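Carbohydrate kinase, FGGY (Rhodospirillum rubrum, PDB 3IFR) probably phosphorylates the sugar D-xylulose at the expense of ATP, acting as a carbohydrate kinase of the FGGY family. Local coordinates at residues R118-S123 and K142-E147; L341-Y346 and L380-L385. All blocks are in the same frame, centred on the assembly; numbering follows the deposited sequence.

Contact 1. Residues R118-S123 and K142-E147; sequences RAEVDS and KLRWIE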
loop_
_atom_site.group_PDB
_atom_site.type_symbol
_atom_site.label_atom_id
_atom_site.label_comp_id
_atom_site.label_asym_id
_atom_site.label_seq_id
_atom_site.Cartn_x
_atom_site.Cartn_y
_atom_site.Cartn_z
ATOM N N ARG A 118 22.638 8.343 0.030
ATOM C CA ARG A 118 22.281 9.734 -0.214
ATOM C C ARG A 118 23.530 10.603 -0.464
ATOM O O ARG A 118 23.503 11.489 -1.297
ATOM C CB ARG A 118 21.456 10.241 0.954
ATOM C CG ARG A 118 20.472 11.200 0.574
ATOM C CD ARG A 118 19.142 10.795 1.093
ATOM N NE ARG A 118 19.015 11.067 2.508
ATOM C CZ ARG A 118 17.915 10.801 3.199
ATOM N NH1 ARG A 118 16.873 10.261 2.575
ATOM N NH2 ARG A 118 17.856 11.065 4.505
ATOM N N ALA A 119 24.630 10.313 0.222
ATOM C CA ALA A 119 25.872 11.055 0.015
ATOM C C ALA A 119 26.623 10.630 -1.247
ATOM O O ALA A 119 27.409 11.403 -1.812
ATOM C CB ALA A 119 26.787 10.914 1.228
ATOM N N GLU A 120 26.369 9.402 -1.687
ATOM C CA GLU A 120 27.063 8.844 -2.826
ATOM C C GLU A 120 26.343 8.995 -4.188
ATOM O O GLU A 120 26.992 8.930 -5.230
ATOM C CB GLU A 120 27.407 7.395 -2.518
ATOM C CG GLU A 120 27.753 6.527 -3.709
ATOM C CD GLU A 120 27.681 5.069 -3.324
ATOM O OE1 GLU A 120 27.624 4.805 -2.098
ATOM O OE2 GLU A 120 27.665 4.195 -4.226
ATOM N N VAL A 121 25.026 9.216 -4.199
ATOM C CA VAL A 121 24.322 9.531 -5.459
ATOM C C VAL A 121 23.465 10.794 -5.369
ATOM O O VAL A 121 23.168 11.290 -4.270
ATOM C CB VAL A 121 23.409 8.382 -5.933
ATOM C CG1 VAL A 121 24.206 7.094 -6.098
ATOM C CG2 VAL A 121 22.263 8.189 -4.930
ATOM N N ASP A 122 23.062 11.322 -6.523
ATOM C CA ASP A 122 22.202 12.505 -6.528
ATOM C C ASP A 122 20.801 12.023 -6.217
ATOM O O ASP A 122 20.207 11.341 -7.038
ATOM C CB ASP A 122 22.248 13.184 -7.900
ATOM C CG ASP A 122 21.424 14.468 -7.959
ATOM O OD1 ASP A 122 20.658 14.751 -7.006
ATOM O OD2 ASP A 122 21.542 15.205 -8.967
ATOM N N SER A 123 20.285 12.346 -5.030
ATOM C CA SER A 123 18.976 11.843 -4.586
ATOM C C SER A 123 17.806 12.232 -5.466
ATOM O O SER A 123 16.723 11.658 -5.329
ATOM C CB SER A 123 18.645 12.315 -3.174
ATOM O OG SER A 123 19.254 11.483 -2.222
ATOM N N LYS A 142 18.721 -1.884 2.447
ATOM C CA LYS A 142 18.829 -3.133 3.186
ATOM C C LYS A 142 19.998 -4.008 2.737
ATOM O O LYS A 142 20.676 -4.575 3.587
ATOM C CB LYS A 142 17.512 -3.901 3.186
ATOM C CG LYS A 142 16.464 -3.233 4.063
ATOM C CD LYS A 142 15.099 -3.699 3.674
ATOM C CE LYS A 142 13.971 -3.198 4.627
ATOM N NZ LYS A 142 13.315 -1.943 4.176
ATOM N N LEU A 143 20.266 -4.095 1.434
ATOM C CA LEU A 143 21.450 -4.826 0.942
ATOM C C LEU A 143 22.786 -4.269 1.489
ATOM O O LEU A 143 23.603 -5.035 2.008
ATOM C CB LEU A 143 21.484 -4.866 -0.577
ATOM C CG LEU A 143 21.167 -6.179 -1.283
ATOM C CD1 LEU A 143 20.561 -7.202 -0.361
ATOM C CD2 LEU A 143 20.303 -5.937 -2.572
ATOM N N ARG A 144 23.001 -2.949 1.407
ATOM C CA ARG A 144 24.219 -2.331 1.962
ATOM C C ARG A 144 24.372 -2.674 3.446
ATOM O O ARG A 144 25.479 -2.900 3.906
ATOM C CB ARG A 144 24.180 -0.803 1.838
ATOM C CG ARG A 144 24.329 -0.245 0.467
ATOM C CD ARG A 144 25.711 -0.449 -0.110
ATOM N NE ARG A 144 25.853 0.307 -1.350
ATOM C CZ ARG A 144 26.309 1.563 -1.451
ATOM N NH1 ARG A 144 26.706 2.233 -0.374
ATOM N NH2 ARG A 144 26.367 2.150 -2.645
ATOM N N TRP A 145 23.267 -2.672 4.204
ATOM C CA TRP A 145 23.334 -2.984 5.639
ATOM C C TRP A 145 23.830 -4.425 5.850
ATOM O O TRP A 145 24.754 -4.688 6.608
ATOM C CB TRP A 145 21.967 -2.810 6.291
ATOM C CG TRP A 145 21.969 -3.096 7.750
ATOM C CD1 TRP A 145 22.061 -2.183 8.763
ATOM C CD2 TRP A 145 21.865 -4.386 8.377
ATOM N NE1 TRP A 145 22.043 -2.829 9.978
ATOM C CE2 TRP A 145 21.912 -4.177 9.769
ATOM C CE3 TRP A 145 21.716 -5.688 7.896
ATOM C CZ2 TRP A 145 21.830 -5.235 10.689
ATOM C CZ3 TRP A 145 21.635 -6.736 8.806
ATOM C CH2 TRP A 145 21.708 -6.506 10.183
ATOM N N ILE A 146 23.196 -5.356 5.166
ATOM C CA ILE A 146 23.605 -6.729 5.195
ATOM C C ILE A 146 25.098 -6.936 4.856
ATOM O O ILE A 146 25.799 -7.695 5.539
ATOM C CB ILE A 146 22.732 -7.543 4.226
ATOM C CG1 ILE A 146 21.397 -7.867 4.873
ATOM C CG2 ILE A 146 23.410 -8.835 3.829
ATOM C CD1 ILE A 146 20.443 -8.402 3.862
ATOM N N GLU A 147 25.575 -6.307 3.785
ATOM C CA GLU A 147 26.986 -6.418 3.413
ATOM C C GLU A 147 27.884 -6.002 4.563
ATOM O O GLU A 147 28.941 -6.591 4.782
ATOM C CB GLU A 147 27.298 -5.479 2.267
ATOM C CG GLU A 147 28.769 -5.178 2.108
ATOM C CD GLU A 147 29.036 -4.446 0.814
ATOM O OE1 GLU A 147 29.608 -5.077 -0.068
ATOM O OE2 GLU A 147 28.645 -3.269 0.649
HETATM O O HOH W 1 28.534 4.959 0.183
#
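Glu120 and Arg144 meet head-on in a salt bridge, their carboxylate and guanidinium planes only 20° apart. Both terminal nitrogens of Arg144 take part. Arg144 NH2 is shared between the two oxygens, 2.9 Å from Glu120 OE2 and 3.0 Å from Glu120 OE1, the latter bond being the straighter at 156°. Arg144 NH1 reaches Glu120 OE1 at 3.2 Å through the syn lone pair, so OE1 accepts twice from the arginine. Glu120 OE1 also accepts from a water, which is in turn weakly bound by Arg144 NH1. The reach is set by Glu120, running extended from the last turn of its helix, and by Arg144, whose chain bends at chi2 (-68°), runs extended through chi3 and turns once more at the guanidinium. Behind this first shell, Arg144 NE donates to the backbone oxygen of Leu202, a bond outside the pair that restrains the turning of the guanidinium, while Glu113 and Leu117 of helix 111-120 touch its side chain. An alanine at Arg144 would remove the guanidinium and probably leave the Glu120 carboxylate without its countercharge and the Leu202 carbonyl without this donor. The arrangement is an interhelical salt bridge, tying the C-terminal end of helix 111-120 to helix 139-149 within the N-terminal FGGY domain.

Contact 2. Residues L341-Y346 and L380-L385; sequences LVCLPY and LEAVAL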
loop_
_atom_site.group_PDB
_atom_site.type_symbol
_atom_site.label_atom_id
_atom_site.label_comp_id
_atom_site.label_asym_id
_atom_site.label_seq_id
_atom_site.Cartn_x
_atom_site.Cartn_y
_atom_site.Cartn_z
ATOM N N LEU A 341 -9.967 26.846 15.141
ATOM C CA LEU A 341 -9.005 25.806 15.458
ATOM C C LEU A 341 -8.266 25.459 14.176
ATOM O O LEU A 341 -8.883 25.400 13.106
ATOM C CB LEU A 341 -9.715 24.559 15.977
ATOM C CG LEU A 341 -9.931 24.480 17.486
ATOM C CD1 LEU A 341 -10.330 23.087 17.928
ATOM C CD2 LEU A 341 -8.627 24.818 18.122
ATOM N N VAL A 342 -6.952 25.253 14.269
ATOM C CA VAL A 342 -6.194 24.754 13.132
ATOM C C VAL A 342 -5.263 23.686 13.636
ATOM O O VAL A 342 -4.473 23.952 14.525
ATOM C CB VAL A 342 -5.336 25.857 12.474
ATOM C CG1 VAL A 342 -4.724 25.339 11.189
ATOM C CG2 VAL A 342 -6.160 27.091 12.209
ATOM N N CYS A 343 -5.334 22.493 13.060
ATOM C CA CYS A 343 -4.472 21.386 13.463
ATOM C C CYS A 343 -3.486 20.913 12.354
ATOM O O CYS A 343 -3.869 20.747 11.191
ATOM C CB CYS A 343 -5.344 20.236 13.979
ATOM S SG CYS A 343 -4.599 18.611 14.055
ATOM N N LEU A 344 -2.215 20.732 12.718
ATOM C CA LEU A 344 -1.290 19.985 11.894
ATOM C C LEU A 344 -1.223 18.565 12.424
ATOM O O LEU A 344 -0.881 18.350 13.586
ATOM C CB LEU A 344 0.094 20.607 11.968
ATOM C CG LEU A 344 0.157 22.032 11.453
ATOM C CD1 LEU A 344 1.508 22.602 11.778
ATOM C CD2 LEU A 344 -0.115 22.077 9.937
ATOM N N PRO A 345 -1.509 17.574 11.568
ATOM C CA PRO A 345 -1.661 16.189 12.038
ATOM C C PRO A 345 -0.415 15.335 11.878
ATOM O O PRO A 345 -0.555 14.166 11.517
ATOM C CB PRO A 345 -2.729 15.631 11.095
ATOM C CG PRO A 345 -2.681 16.564 9.851
ATOM C CD PRO A 345 -1.747 17.695 10.120
ATOM N N TYR A 346 0.765 15.872 12.162
ATOM C CA TYR A 346 2.008 15.116 11.975
ATOM C C TYR A 346 2.618 14.500 13.263
ATOM O O TYR A 346 3.736 14.850 13.693
ATOM C CB TYR A 346 3.008 15.981 11.205
ATOM C CG TYR A 346 2.372 16.725 10.032
ATOM C CD1 TYR A 346 1.625 16.046 9.073
ATOM C CD2 TYR A 346 2.515 18.101 9.893
ATOM C CE1 TYR A 346 1.046 16.714 8.008
ATOM C CE2 TYR A 346 1.929 18.784 8.838
ATOM C CZ TYR A 346 1.195 18.087 7.898
ATOM O OH TYR A 346 0.624 18.763 6.840
ATOM N N LEU A 380 -10.279 15.877 12.457
ATOM C CA LEU A 380 -10.939 15.309 11.295
ATOM C C LEU A 380 -10.626 16.148 10.049
ATOM O O LEU A 380 -10.284 15.616 8.991
ATOM C CB LEU A 380 -12.444 15.237 11.491
ATOM C CG LEU A 380 -12.938 14.174 12.463
ATOM C CD1 LEU A 380 -14.431 13.896 12.293
ATOM C CD2 LEU A 380 -12.131 12.931 12.295
ATOM N N GLU A 381 -10.719 17.462 10.211
ATOM C CA GLU A 381 -10.563 18.381 9.118
ATOM C C GLU A 381 -9.113 18.424 8.687
ATOM O O GLU A 381 -8.811 18.447 7.479
ATOM C CB GLU A 381 -11.039 19.753 9.544
ATOM C CG GLU A 381 -12.549 19.812 9.733
ATOM C CD GLU A 381 -13.035 21.161 10.171
ATOM O OE1 GLU A 381 -12.182 21.949 10.664
ATOM O OE2 GLU A 381 -14.258 21.449 9.998
ATOM N N ALA A 382 -8.201 18.431 9.664
ATOM C CA ALA A 382 -6.777 18.397 9.340
ATOM C C ALA A 382 -6.419 17.152 8.487
ATOM O O ALA A 382 -5.703 17.252 7.489
ATOM C CB ALA A 382 -5.893 18.508 10.610
ATOM N N VAL A 383 -6.915 15.984 8.859
ATOM C CA VAL A 383 -6.572 14.804 8.077
ATOM C C VAL A 383 -7.068 14.982 6.663
ATOM O O VAL A 383 -6.328 14.712 5.716
ATOM C CB VAL A 383 -7.092 13.492 8.711
ATOM C CG1 VAL A 383 -7.140 12.346 7.697
ATOM C CG2 VAL A 383 -6.222 13.140 9.862
ATOM N N ALA A 384 -8.305 15.456 6.518
ATOM C CA ALA A 384 -8.885 15.758 5.193
ATOM C C ALA A 384 -7.976 16.679 4.419
ATOM O O ALA A 384 -7.674 16.449 3.250
ATOM C CB ALA A 384 -10.231 16.425 5.336
ATOM N N LEU A 385 -7.561 17.739 5.090
ATOM C CA LEU A 385 -6.709 18.746 4.499
ATOM C C LEU A 385 -5.392 18.209 3.976
ATOM O O LEU A 385 -4.894 18.665 2.933
ATOM C CB LEU A 385 -6.409 19.803 5.540
ATOM C CG LEU A 385 -7.056 21.168 5.397
ATOM C CD1 LEU A 385 -8.193 21.186 4.388
ATOM C CD2 LEU A 385 -7.482 21.566 6.798
HETATM O O HOH W 2 -10.138 22.889 11.997
#
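Pro345, whose ring meets Ala382 across the contact, also lies against the ring of its neighbour Tyr346: Pro345 CD sits 3.6 Å above one face of the tyrosine, displaced toward the rim. The tyrosine side chain also touches Phe485 of helix 475-496 and Ala359. On the helix side, Pro345 CG approaches Ala382 CB at 3.8 Å, and Pro345 CB lies 4.5 Å from Val383 CG2, a looser touch.

Ala382 is the centre of the interface. Its methyl points toward the strand and is met by two parts of Cys343: the carbonyl O of Cys343 at 3.1 Å from Ala382 CB, a tight approach, and Cys343 SG at 3.7 Å from the same CB. The thiol reaches the methyl with SG anti to the backbone N (chi1 162°). The backbones come close here, Cys343 CA and Ala382 CA being 5.6 Å apart, a spacing that the small alanine permits. Val342 and Leu344 point away from this helix, and both touch Leu488, so strand 342-344 lies between helix 372-397 and helix 475-496. Its backbone pairs with strand 362-364 in a two-stranded antiparallel sheet of the C-terminal FGGY domain.

No direct hydrogen bond crosses between 341-346 and 380-385. A water supplies the polar link, donating to Leu341 O at 3.0 Å and to Glu381 OE1 at 2.6 Å, while Glu381 OE2 is engaged by Arg377, Tyr478 and the Gly337 amide. The chemistry is therefore divided: a methyl, a thiol, a proline ring and a backbone carbonyl oxygen make the close packing, while the buried carboxylate at its margin is supplied with donors on both oxygens and, with Arg377 beside it, is likely to be ionised.

How the contacts relate
Contact 1 and contact 2 do not touch: they follow one another in series along the chain, their centres lie 35 Å apart, and their nearest atoms stay about 17 Å from each other. Contact 1 belongs to the N-terminal FGGY domain and contact 2 to the C-terminal one, with centres 23 Å and 22 Å from the centre of the chain. They also differ in extent, since 118-123 and 142-147 bury 80 Å² between them, both sides summed, against 156 Å² for 341-346 and 380-385. FGGY kinases generally bind their substrates in the cleft between the two domains; the geometry here assigns neither contact to that site.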